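Local structure of beta 1-3 glucanase (Clostridium beijerinckii NCIMB 8052, 5H4E) at residues W138-W143 / N151-D156; P161-L166 / N173-D178; I206-S211 / N331-F336; K345-C350 / F357-H362. The protein probably hydrolyses beta-1,3-glucans, as a glucanase domain of glycoside hydrolase family 64. All coordinates share one frame; numbering follows the deposited sequence.

Interaction 1: residues W138-W143 / N151-D156; sequences WAEMAW and NTTRVD
Glu-140 and Asn-151 are joined by three hydrogen bonds. Their backbones form an antiparallel hydrogen-bonded pair, with Glu-140 N to Asn-151 O and Asn-151 N to Glu-140 O both at 2.9 Å. Beside it, Asn-151 ND2 donates almost straight (170°) to the anti side of Glu-140 OE1 at 3.1 Å, the amide standing nearly perpendicular to the carboxylate (83°). ND2 also donates to Thr-152 O, and water 2 gives hydrogens to Glu-140 OE1 and Asn-151 OD1; these bonds together hold the amide in its orientation. Glu-140 OE2 takes the indole hydrogen of Trp-138 NE1 at 3.0 Å, in the ring plane, while water 1 links the same oxygen to Thr-153 OG1. The pair lies where the hairpin of strands 136-144 and 147-151, within the large antiparallel sheet, gives way to the loop before strand 157-158. In that loop Thr-153 forms an ST turn, its OG1 accepting from Val-155 N. With OG1 anti to the backbone N (chi1 175°), CG2 makes an off-centre CH-pi contact with the Trp-138 five-membered ring, 3.6 Å from NE1. At the indole edge, Asp-156 OD2 lies in the ring plane, 3.4 Å from Trp-138 CH2.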
# COMPACT_ATOMS: atom_id res chain seq x y z
N TRP A 138 0.04 -7.07 -5.06
CA TRP A 138 -0.83 -7.65 -4.05
C TRP A 138 -2.03 -6.74 -3.74
O TRP A 138 -1.95 -5.51 -3.87
CB TRP A 138 -0.06 -7.98 -2.74
CG TRP A 138 0.42 -6.80 -1.91
CD1 TRP A 138 -0.32 -6.09 -1.01
CD2 TRP A 138 1.74 -6.25 -1.87
NE1 TRP A 138 0.45 -5.11 -0.43
CE2 TRP A 138 1.71 -5.18 -0.94
CE3 TRP A 138 2.93 -6.54 -2.53
CZ2 TRP A 138 2.84 -4.41 -0.66
CZ3 TRP A 138 4.05 -5.77 -2.24
CH2 TRP A 138 4.00 -4.71 -1.32
N ALA A 139 -3.15 -7.36 -3.41
CA ALA A 139 -4.30 -6.65 -2.85
C ALA A 139 -4.18 -6.70 -1.33
O ALA A 139 -3.75 -7.71 -0.76
CB ALA A 139 -5.61 -7.29 -3.31
N GLU A 140 -4.53 -5.60 -0.66
CA GLU A 140 -4.54 -5.58 0.81
C GLU A 140 -5.98 -5.66 1.29
O GLU A 140 -6.86 -5.07 0.69
CB GLU A 140 -3.85 -4.32 1.34
CG GLU A 140 -2.38 -4.26 0.92
CD GLU A 140 -1.68 -2.98 1.32
OE1 GLU A 140 -2.35 -1.93 1.41
OE2 GLU A 140 -0.45 -3.03 1.52
N MET A 141 -6.24 -6.41 2.36
CA MET A 141 -7.62 -6.50 2.84
C MET A 141 -7.72 -6.89 4.30
O MET A 141 -6.81 -7.48 4.87
CB MET A 141 -8.42 -7.50 2.00
CG MET A 141 -8.25 -8.92 2.42
SD MET A 141 -8.16 -9.95 0.96
CE MET A 141 -6.49 -9.53 0.49
N ALA A 142 -8.84 -6.51 4.91
CA ALA A 142 -9.17 -6.96 6.26
C ALA A 142 -10.68 -7.05 6.36
O ALA A 142 -11.39 -6.19 5.85
CB ALA A 142 -8.60 -6.04 7.31
N TRP A 143 -11.16 -8.11 7.00
CA TRP A 143 -12.58 -8.27 7.21
C TRP A 143 -12.77 -8.42 8.71
O TRP A 143 -12.34 -9.41 9.30
CB TRP A 143 -13.10 -9.49 6.45
CG TRP A 143 -14.59 -9.69 6.54
CD1 TRP A 143 -15.53 -8.78 6.94
CD2 TRP A 143 -15.29 -10.89 6.22
NE1 TRP A 143 -16.79 -9.36 6.89
CE2 TRP A 143 -16.66 -10.66 6.46
CE3 TRP A 143 -14.89 -12.16 5.77
CZ2 TRP A 143 -17.63 -11.63 6.24
CZ3 TRP A 143 -15.84 -13.12 5.57
CH2 TRP A 143 -17.20 -12.86 5.80
N ASN A 151 -8.05 -3.12 -1.04
CA ASN A 151 -7.49 -2.09 -1.92
C ASN A 151 -6.31 -2.59 -2.76
O ASN A 151 -5.57 -3.49 -2.34
CB ASN A 151 -7.04 -0.86 -1.10
CG ASN A 151 -5.99 -1.20 -0.04
OD1 ASN A 151 -6.34 -1.58 1.07
ND2 ASN A 151 -4.71 -1.05 -0.39
N THR A 152 -6.17 -2.01 -3.94
CA THR A 152 -4.90 -2.05 -4.67
C THR A 152 -3.93 -1.11 -3.98
O THR A 152 -4.34 -0.23 -3.22
CB THR A 152 -5.05 -1.62 -6.13
OG1 THR A 152 -5.37 -0.22 -6.20
CG2 THR A 152 -6.12 -2.42 -6.85
N THR A 153 -2.64 -1.25 -4.25
CA THR A 153 -1.71 -0.32 -3.64
C THR A 153 -0.53 0.00 -4.55
O THR A 153 0.08 -0.90 -5.12
CB THR A 153 -1.19 -0.86 -2.29
OG1 THR A 153 -0.19 0.03 -1.78
CG2 THR A 153 -0.59 -2.26 -2.44
N ARG A 154 -0.23 1.29 -4.70
CA ARG A 154 0.99 1.70 -5.38
C ARG A 154 1.95 2.31 -4.39
O ARG A 154 2.79 3.13 -4.75
CB ARG A 154 0.69 2.70 -6.51
CG ARG A 154 0.49 2.04 -7.87
CD ARG A 154 -0.72 1.12 -7.86
NE ARG A 154 -0.80 0.27 -9.04
CZ ARG A 154 -0.16 -0.89 -9.18
NH1 ARG A 154 0.62 -1.36 -8.21
NH2 ARG A 154 -0.31 -1.59 -10.30
N VAL A 155 1.86 1.91 -3.13
CA VAL A 155 2.70 2.51 -2.10
C VAL A 155 4.16 2.11 -2.29
O VAL A 155 5.06 2.91 -2.05
CB VAL A 155 2.19 2.11 -0.70
CG1 VAL A 155 3.20 2.49 0.38
CG2 VAL A 155 0.85 2.79 -0.45
N ASP A 156 4.40 0.89 -2.77
CA ASP A 156 5.77 0.41 -2.99
C ASP A 156 6.18 0.43 -4.46
O ASP A 156 7.36 0.64 -4.78
CB ASP A 156 5.93 -1.02 -2.46
CG ASP A 156 6.09 -1.07 -0.95
OD1 ASP A 156 6.19 -0.01 -0.32
OD2 ASP A 156 6.13 -2.18 -0.39
O HOH W 1 0.75 -0.68 0.75
O HOH W 2 -4.32 -1.11 3.35

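Interaction 2: residues P161-L166 / N173-D178; sequences PYNIQL and NKTYGD
Asn-173 and Gln-165 meet next to the turn of this antiparallel beta hairpin of strands 162-168 and 173-177, the latter an outermost strand of its five-stranded mixed sheet. Asn-173 OD1 receives Gln-165 NE2 on a lone pair at 2.8 Å, nearly straight (172°); the extended Gln-165 chain, its CG anti to the backbone N (chi1 173°), spans the gap. Lys-174 pairs with Leu-166 through two backbone bonds, and its ammonium group turns away to Glu-343. Thr-175 faces the same side as Gln-165, and its two branches part: OG1 lies 3.3 Å from Gln-165 CB, whereas CG2 packs 3.4 Å from Asn-163 OD1, an oxygen hydrogen-bonded to Asn-372 ND2. Tyr-176 pairs with Ile-164, and both side chains pack on Leu-361 of strand 361-363. At Gly-177 the strands come closest, Gly-177 CA being 3.8 Å from Asn-163 CA; the glycine permits this approach, since there is no room for a CB against Asn-163 CA and Tyr-162 O. At the open end, Asp-178 N donates to Tyr-162 O, and Asp-178 OD2 accepts from Tyr-162 N at 2.9 Å while also forming a salt bridge with Arg-154. The same Asp-178 OD2 lies 3.7 Å from Tyr-162 CD2.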
# COMPACT_ATOMS: atom_id res chain seq x y z
N PRO A 161 -0.96 -3.29 -14.43
CA PRO A 161 -2.23 -2.65 -14.05
C PRO A 161 -3.23 -3.63 -13.44
O PRO A 161 -3.40 -4.74 -13.95
CB PRO A 161 -2.75 -2.10 -15.38
CG PRO A 161 -2.12 -2.95 -16.42
CD PRO A 161 -0.76 -3.29 -15.88
N TYR A 162 -3.86 -3.23 -12.34
CA TYR A 162 -4.91 -4.06 -11.75
C TYR A 162 -5.91 -3.20 -10.99
O TYR A 162 -5.64 -2.06 -10.64
CB TYR A 162 -4.32 -5.16 -10.84
CG TYR A 162 -3.76 -4.75 -9.48
CD1 TYR A 162 -4.14 -5.42 -8.33
CD2 TYR A 162 -2.82 -3.72 -9.36
CE1 TYR A 162 -3.60 -5.07 -7.08
CE2 TYR A 162 -2.29 -3.37 -8.12
CZ TYR A 162 -2.68 -4.04 -6.99
OH TYR A 162 -2.15 -3.69 -5.76
N ASN A 163 -7.11 -3.74 -10.83
CA ASN A 163 -8.18 -2.99 -10.19
C ASN A 163 -9.07 -4.00 -9.52
O ASN A 163 -9.01 -5.19 -9.84
CB ASN A 163 -8.94 -2.12 -11.22
CG ASN A 163 -9.67 -2.93 -12.29
OD1 ASN A 163 -10.75 -3.49 -12.06
ND2 ASN A 163 -9.10 -2.96 -13.48
N ILE A 164 -9.88 -3.53 -8.58
CA ILE A 164 -10.71 -4.43 -7.81
C ILE A 164 -12.14 -3.92 -7.84
O ILE A 164 -12.39 -2.72 -7.69
CB ILE A 164 -10.20 -4.56 -6.34
CG1 ILE A 164 -8.75 -5.06 -6.33
CG2 ILE A 164 -11.14 -5.44 -5.49
CD1 ILE A 164 -8.07 -4.97 -4.96
N GLN A 165 -13.07 -4.84 -8.06
CA GLN A 165 -14.49 -4.54 -7.92
C GLN A 165 -15.03 -5.18 -6.65
O GLN A 165 -14.99 -6.40 -6.52
CB GLN A 165 -15.29 -5.05 -9.13
CG GLN A 165 -16.81 -4.90 -8.96
CD GLN A 165 -17.59 -5.60 -10.07
OE1 GLN A 165 -17.03 -6.40 -10.82
NE2 GLN A 165 -18.88 -5.30 -10.18
N LEU A 166 -15.53 -4.38 -5.72
CA LEU A 166 -16.09 -4.93 -4.50
C LEU A 166 -17.60 -4.83 -4.57
O LEU A 166 -18.16 -3.75 -4.86
CB LEU A 166 -15.57 -4.19 -3.25
CG LEU A 166 -16.23 -4.62 -1.93
CD1 LEU A 166 -15.97 -6.11 -1.64
CD2 LEU A 166 -15.78 -3.75 -0.75
N ASN A 173 -21.49 -1.40 -5.03
CA ASN A 173 -20.80 -1.96 -6.19
C ASN A 173 -19.84 -0.92 -6.75
O ASN A 173 -20.26 -0.02 -7.49
CB ASN A 173 -21.81 -2.41 -7.27
CG ASN A 173 -21.21 -3.43 -8.24
OD1 ASN A 173 -20.04 -3.34 -8.60
ND2 ASN A 173 -22.01 -4.40 -8.65
N LYS A 174 -18.57 -1.03 -6.38
CA LYS A 174 -17.56 -0.05 -6.78
C LYS A 174 -16.29 -0.72 -7.29
O LYS A 174 -15.96 -1.83 -6.88
CB LYS A 174 -17.20 0.87 -5.60
CG LYS A 174 -18.35 1.73 -5.10
CD LYS A 174 -18.87 2.67 -6.19
CE LYS A 174 -17.83 3.71 -6.58
NZ LYS A 174 -18.37 4.68 -7.59
N THR A 175 -15.59 -0.03 -8.19
CA THR A 175 -14.36 -0.53 -8.79
C THR A 175 -13.27 0.53 -8.71
O THR A 175 -13.41 1.61 -9.29
CB THR A 175 -14.57 -0.95 -10.26
OG1 THR A 175 -15.56 -1.98 -10.32
CG2 THR A 175 -13.26 -1.47 -10.89
N TYR A 176 -12.19 0.23 -7.99
CA TYR A 176 -11.06 1.15 -7.87
C TYR A 176 -9.77 0.45 -8.30
O TYR A 176 -9.54 -0.71 -7.95
CB TYR A 176 -10.88 1.66 -6.44
CG TYR A 176 -12.02 2.49 -5.90
CD1 TYR A 176 -12.86 3.21 -6.76
CD2 TYR A 176 -12.24 2.59 -4.54
CE1 TYR A 176 -13.90 3.98 -6.26
CE2 TYR A 176 -13.27 3.37 -4.02
CZ TYR A 176 -14.10 4.06 -4.90
OH TYR A 176 -15.13 4.83 -4.41
N GLY A 177 -8.94 1.17 -9.06
CA GLY A 177 -7.63 0.68 -9.44
C GLY A 177 -7.10 1.38 -10.67
O GLY A 177 -7.59 2.46 -11.04
N ASP A 178 -6.08 0.79 -11.29
CA ASP A 178 -5.42 1.39 -12.45
C ASP A 178 -6.30 1.42 -13.68
O ASP A 178 -7.13 0.52 -13.88
CB ASP A 178 -4.14 0.63 -12.82
CG ASP A 178 -3.23 0.42 -11.63
OD1 ASP A 178 -3.09 1.36 -10.83
OD2 ASP A 178 -2.69 -0.69 -11.50
O HOH W 3 -4.29 -0.19 -8.74
O HOH W 4 -6.43 -2.33 -14.09

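Interaction 3: residues I206-S211 / N331-F336; sequences IYAPAS and NYFAKF
Phe-333 projects its CG anti to the backbone N (chi1 172°), directing it from the first turn of helix 332-339 toward segment 206-211, where the ring meets Ile-206, Tyr-207, Ala-208 and Pro-209. On the other side, Ile-206 holds CG1 beside its own N (chi1 -55°), and CG2, anti to that N, meets the ring at its edge, in plane, 3.9 Å from Phe-333 CE2. The contact thus joins a capped helix start to the point where strand 206-207 runs into a type I beta turn, Ala-208 to Ser-211. Over one ring face lies Ala-208 CA, in a CH-pi contact 3.6 Å from the centroid of Phe-333 and 14° off its normal. Ala-208 CB touches Phe-333 CE1 at 3.7 Å, and Pro-209 CD approaches Phe-333 CG at the same distance, so that the turn follows the ring from its far end to its root. Tyr-207 O, 3.5 Å from Phe-333 CE2, is buried here without a hydrogen-bond partner. Tyr-189 of helix 182-192 and Phe-197 of helix 195-198 also pack against Phe-333, and Trp-337 meets it edge-to-face. At the helix start Asn-331 is the N-cap: its OD1 accepts from Ala-334 N at 2.9 Å, the donor lying above the amide carbonyl plane, and the same Asn-331 OD1 rests 3.9 Å from Pro-209 CG.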
# COMPACT_ATOMS: atom_id res chain seq x y z
N ILE A 206 7.95 0.23 -11.68
CA ILE A 206 8.35 1.57 -11.24
C ILE A 206 8.35 1.62 -9.72
O ILE A 206 7.33 1.34 -9.08
CB ILE A 206 7.42 2.67 -11.78
CG1 ILE A 206 7.32 2.58 -13.31
CG2 ILE A 206 7.93 4.06 -11.34
CD1 ILE A 206 6.19 3.44 -13.90
N TYR A 207 9.49 1.96 -9.14
CA TYR A 207 9.60 2.03 -7.69
C TYR A 207 8.98 3.29 -7.16
O TYR A 207 9.15 4.36 -7.73
CB TYR A 207 11.07 1.94 -7.25
CG TYR A 207 11.64 0.57 -7.56
CD1 TYR A 207 11.40 -0.49 -6.71
CD2 TYR A 207 12.37 0.34 -8.73
CE1 TYR A 207 11.87 -1.76 -6.99
CE2 TYR A 207 12.85 -0.93 -9.02
CZ TYR A 207 12.61 -1.97 -8.15
OH TYR A 207 13.08 -3.23 -8.42
N ALA A 208 8.25 3.17 -6.06
CA ALA A 208 7.90 4.35 -5.30
C ALA A 208 9.19 5.04 -4.85
O ALA A 208 10.26 4.40 -4.78
CB ALA A 208 7.01 3.97 -4.12
N PRO A 209 9.12 6.36 -4.57
CA PRO A 209 10.33 7.16 -4.33
C PRO A 209 11.33 6.57 -3.34
O PRO A 209 12.53 6.50 -3.64
CB PRO A 209 9.76 8.47 -3.79
CG PRO A 209 8.47 8.63 -4.55
CD PRO A 209 7.91 7.20 -4.62
N ALA A 210 10.87 6.17 -2.17
CA ALA A 210 11.80 5.67 -1.16
C ALA A 210 11.58 4.18 -0.93
O ALA A 210 11.81 3.68 0.17
CB ALA A 210 11.66 6.44 0.13
N SER A 211 11.13 3.48 -1.96
CA SER A 211 10.94 2.03 -1.84
C SER A 211 11.85 1.29 -2.80
O SER A 211 12.12 1.78 -3.90
CB SER A 211 9.47 1.65 -2.11
OG SER A 211 9.30 0.24 -2.07
N ASN A 331 4.76 14.65 -4.18
CA ASN A 331 4.92 13.24 -4.55
C ASN A 331 4.36 13.00 -5.95
O ASN A 331 3.24 12.53 -6.12
CB ASN A 331 4.25 12.33 -3.52
CG ASN A 331 4.71 10.90 -3.62
OD1 ASN A 331 4.96 10.41 -4.71
ND2 ASN A 331 4.86 10.22 -2.47
N TYR A 332 5.15 13.32 -6.96
CA TYR A 332 4.69 13.22 -8.35
C TYR A 332 4.49 11.77 -8.80
O TYR A 332 3.71 11.50 -9.72
CB TYR A 332 5.66 13.96 -9.28
CG TYR A 332 5.51 15.46 -9.11
CD1 TYR A 332 4.41 16.12 -9.65
CD2 TYR A 332 6.43 16.19 -8.37
CE1 TYR A 332 4.24 17.48 -9.50
CE2 TYR A 332 6.28 17.58 -8.22
CZ TYR A 332 5.17 18.21 -8.79
OH TYR A 332 4.99 19.58 -8.66
N PHE A 333 5.18 10.85 -8.15
CA PHE A 333 4.87 9.43 -8.31
C PHE A 333 3.39 9.17 -7.94
O PHE A 333 2.61 8.64 -8.74
CB PHE A 333 5.84 8.59 -7.46
CG PHE A 333 5.50 7.11 -7.39
CD1 PHE A 333 4.67 6.62 -6.38
CD2 PHE A 333 6.04 6.21 -8.31
CE1 PHE A 333 4.36 5.26 -6.30
CE2 PHE A 333 5.74 4.84 -8.23
CZ PHE A 333 4.90 4.37 -7.23
N ALA A 334 2.99 9.58 -6.73
CA ALA A 334 1.62 9.36 -6.27
C ALA A 334 0.62 10.02 -7.21
O ALA A 334 -0.39 9.42 -7.59
CB ALA A 334 1.44 9.90 -4.85
N LYS A 335 0.90 11.27 -7.57
CA LYS A 335 0.01 12.02 -8.46
C LYS A 335 -0.21 11.29 -9.79
O LYS A 335 -1.33 11.25 -10.29
CB LYS A 335 0.57 13.43 -8.68
CG LYS A 335 -0.13 14.27 -9.78
CD LYS A 335 -1.63 14.49 -9.57
CE LYS A 335 -2.16 15.61 -10.51
NZ LYS A 335 -3.65 15.78 -10.44
N PHE A 336 0.85 10.68 -10.34
CA PHE A 336 0.66 9.94 -11.58
C PHE A 336 -0.42 8.84 -11.46
O PHE A 336 -1.27 8.69 -12.35
CB PHE A 336 1.97 9.29 -12.07
CG PHE A 336 1.85 8.71 -13.46
CD1 PHE A 336 1.60 7.36 -13.65
CD2 PHE A 336 1.92 9.54 -14.57
CE1 PHE A 336 1.46 6.84 -14.94
CE2 PHE A 336 1.78 9.03 -15.85
CZ PHE A 336 1.55 7.68 -16.03

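Interaction 4: residues K345-C350 / F357-H362; sequences KSYGFC and FSSTLH
Tyr-347 offers one ring face to Ser-358, whose CB sits over the centre in a CH-pi contact, 3.6 Å from the Tyr-347 centroid and only 7° off the normal. Phe-349 O lies at the edge of the same ring, in its plane. Ser-358 OG is also above that face, towards Tyr-347 CE2, and Thr-360 OG1 comes in obliquely, 3.1 Å from Tyr-347 CE2. These two hydroxyls hold each other, Ser-358 OG to Thr-360 OG1 at 3.0 Å, and either could be the donor. The two segments cross instead of running alongside, their touching parts 73° apart, and one hydrogen bond joins them: Ser-346 N meets Phe-357 O on a lone pair at 2.9 Å. A straight CA-H...O contact (176°) supports it, Ser-358 CA to Ser-346 O at 3.3 Å. Lys-345 places its CB 3.3 Å from Ser-358 O, and its chain, bent at chi2, keeps CD near that oxygen too, while NZ reaches Asp-356 O. Ser-359 OG, 3.6 Å from Tyr-347 CD2, is hydrogen-bonded to Thr-152 O. This loop-to-loop crossing lies between helices and sheet. Ser-346 packs on Trp-337 and His-338 of helix 332-339, and Phe-357 touches Arg-309 of helix 294-309; at the other end, Leu-361 bonds through its backbone to Ile-150, adding strand 361-363 to the sheet beside strand 147-151.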
# COMPACT_ATOMS: atom_id res chain seq x y z
N LYS A 345 -8.86 7.60 -7.70
CA LYS A 345 -8.65 6.94 -6.41
C LYS A 345 -7.43 6.04 -6.46
O LYS A 345 -7.39 5.09 -7.25
CB LYS A 345 -9.87 6.12 -6.01
CG LYS A 345 -11.18 6.87 -5.96
CD LYS A 345 -11.35 7.59 -4.66
CE LYS A 345 -12.80 8.06 -4.52
NZ LYS A 345 -12.95 9.01 -3.41
N SER A 346 -6.45 6.29 -5.61
CA SER A 346 -5.23 5.49 -5.66
C SER A 346 -4.49 5.54 -4.33
O SER A 346 -4.45 6.60 -3.67
CB SER A 346 -4.32 5.99 -6.80
OG SER A 346 -3.11 5.24 -6.87
N TYR A 347 -3.91 4.41 -3.93
CA TYR A 347 -2.93 4.46 -2.85
C TYR A 347 -1.55 4.78 -3.42
O TYR A 347 -0.76 3.87 -3.69
CB TYR A 347 -2.88 3.13 -2.08
CG TYR A 347 -3.56 3.18 -0.74
CD1 TYR A 347 -3.07 4.00 0.28
CD2 TYR A 347 -4.65 2.34 -0.45
CE1 TYR A 347 -3.68 4.04 1.53
CE2 TYR A 347 -5.26 2.37 0.81
CZ TYR A 347 -4.77 3.22 1.79
OH TYR A 347 -5.36 3.27 3.04
N GLY A 348 -1.26 6.07 -3.59
CA GLY A 348 0.02 6.49 -4.17
C GLY A 348 1.12 6.65 -3.13
O GLY A 348 2.30 6.68 -3.45
N PHE A 349 0.71 6.78 -1.87
CA PHE A 349 1.63 6.82 -0.74
C PHE A 349 0.83 6.41 0.49
O PHE A 349 -0.41 6.37 0.44
CB PHE A 349 2.28 8.20 -0.55
CG PHE A 349 1.30 9.30 -0.24
CD1 PHE A 349 0.63 9.95 -1.27
CD2 PHE A 349 1.05 9.68 1.07
CE1 PHE A 349 -0.29 10.97 -0.99
CE2 PHE A 349 0.13 10.68 1.35
CZ PHE A 349 -0.54 11.33 0.31
N CYS A 350 1.54 6.12 1.58
CA CYS A 350 0.98 5.52 2.80
C CYS A 350 -0.35 6.13 3.25
O CYS A 350 -1.32 5.40 3.48
CB CYS A 350 1.99 5.64 3.95
SG CYS A 350 1.48 4.87 5.52
N PHE A 357 -8.95 9.66 -0.74
CA PHE A 357 -8.46 9.68 -2.12
C PHE A 357 -7.79 8.37 -2.52
O PHE A 357 -7.29 8.22 -3.65
CB PHE A 357 -7.49 10.86 -2.31
CG PHE A 357 -8.17 12.20 -2.29
CD1 PHE A 357 -8.92 12.62 -3.39
CD2 PHE A 357 -8.07 13.04 -1.19
CE1 PHE A 357 -9.57 13.85 -3.37
CE2 PHE A 357 -8.71 14.28 -1.17
CZ PHE A 357 -9.46 14.68 -2.26
N SER A 358 -7.80 7.41 -1.60
CA SER A 358 -7.12 6.13 -1.86
C SER A 358 -8.02 5.19 -2.64
O SER A 358 -9.20 5.47 -2.87
CB SER A 358 -6.67 5.47 -0.55
OG SER A 358 -7.75 4.76 0.06
N SER A 359 -7.47 4.04 -3.00
CA SER A 359 -8.21 3.01 -3.72
C SER A 359 -8.99 2.11 -2.78
O SER A 359 -9.44 1.03 -3.18
CB SER A 359 -7.22 2.17 -4.54
OG SER A 359 -6.21 1.68 -3.67
N THR A 360 -9.15 2.53 -1.53
CA THR A 360 -9.82 1.66 -0.55
C THR A 360 -11.29 1.49 -0.88
O THR A 360 -12.02 2.47 -1.01
CB THR A 360 -9.71 2.20 0.89
OG1 THR A 360 -8.35 2.13 1.33
CG2 THR A 360 -10.57 1.33 1.84
N LEU A 361 -11.70 0.24 -1.03
CA LEU A 361 -13.11 -0.15 -1.11
C LEU A 361 -13.54 -0.67 0.26
O LEU A 361 -12.78 -1.36 0.93
CB LEU A 361 -13.31 -1.24 -2.17
CG LEU A 361 -12.92 -0.88 -3.61
CD1 LEU A 361 -12.39 -2.10 -4.34
CD2 LEU A 361 -14.11 -0.32 -4.34
N HIS A 362 -14.77 -0.34 0.66
CA HIS A 362 -15.25 -0.74 1.98
C HIS A 362 -16.76 -0.91 1.99
O HIS A 362 -17.49 -0.09 1.44
CB HIS A 362 -14.84 0.29 3.03
CG HIS A 362 -15.59 0.18 4.31
ND1 HIS A 362 -15.50 -0.92 5.14
CD2 HIS A 362 -16.44 1.04 4.92
CE1 HIS A 362 -16.27 -0.73 6.20
NE2 HIS A 362 -16.85 0.45 6.09

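From the N terminus, interaction 1 pairs the end of strand 147-151 and the loop after it with strand 136-144, and interaction 2 then closes the next hairpin, 162-168/173-177. Interaction 3 spans about 120 residues, bringing strand 206-207 to helix 332-339, and interaction 4 closes a local loop just before strand 361-363. The four follow in series; none nests or crosses. They nevertheless meet around interaction 1: Trp-138 O is probably hydrogen-bonded to Tyr-162 OH of interaction 2, Arg-154 N to Tyr-347 O of interaction 4, and Asp-156 O to Ala-208 N of interaction 3. Together they tie the eight-stranded sheet (136-144, 147-151, 361-363) to the five-stranded sheet (162-168, 173-177) and to helix 332-339.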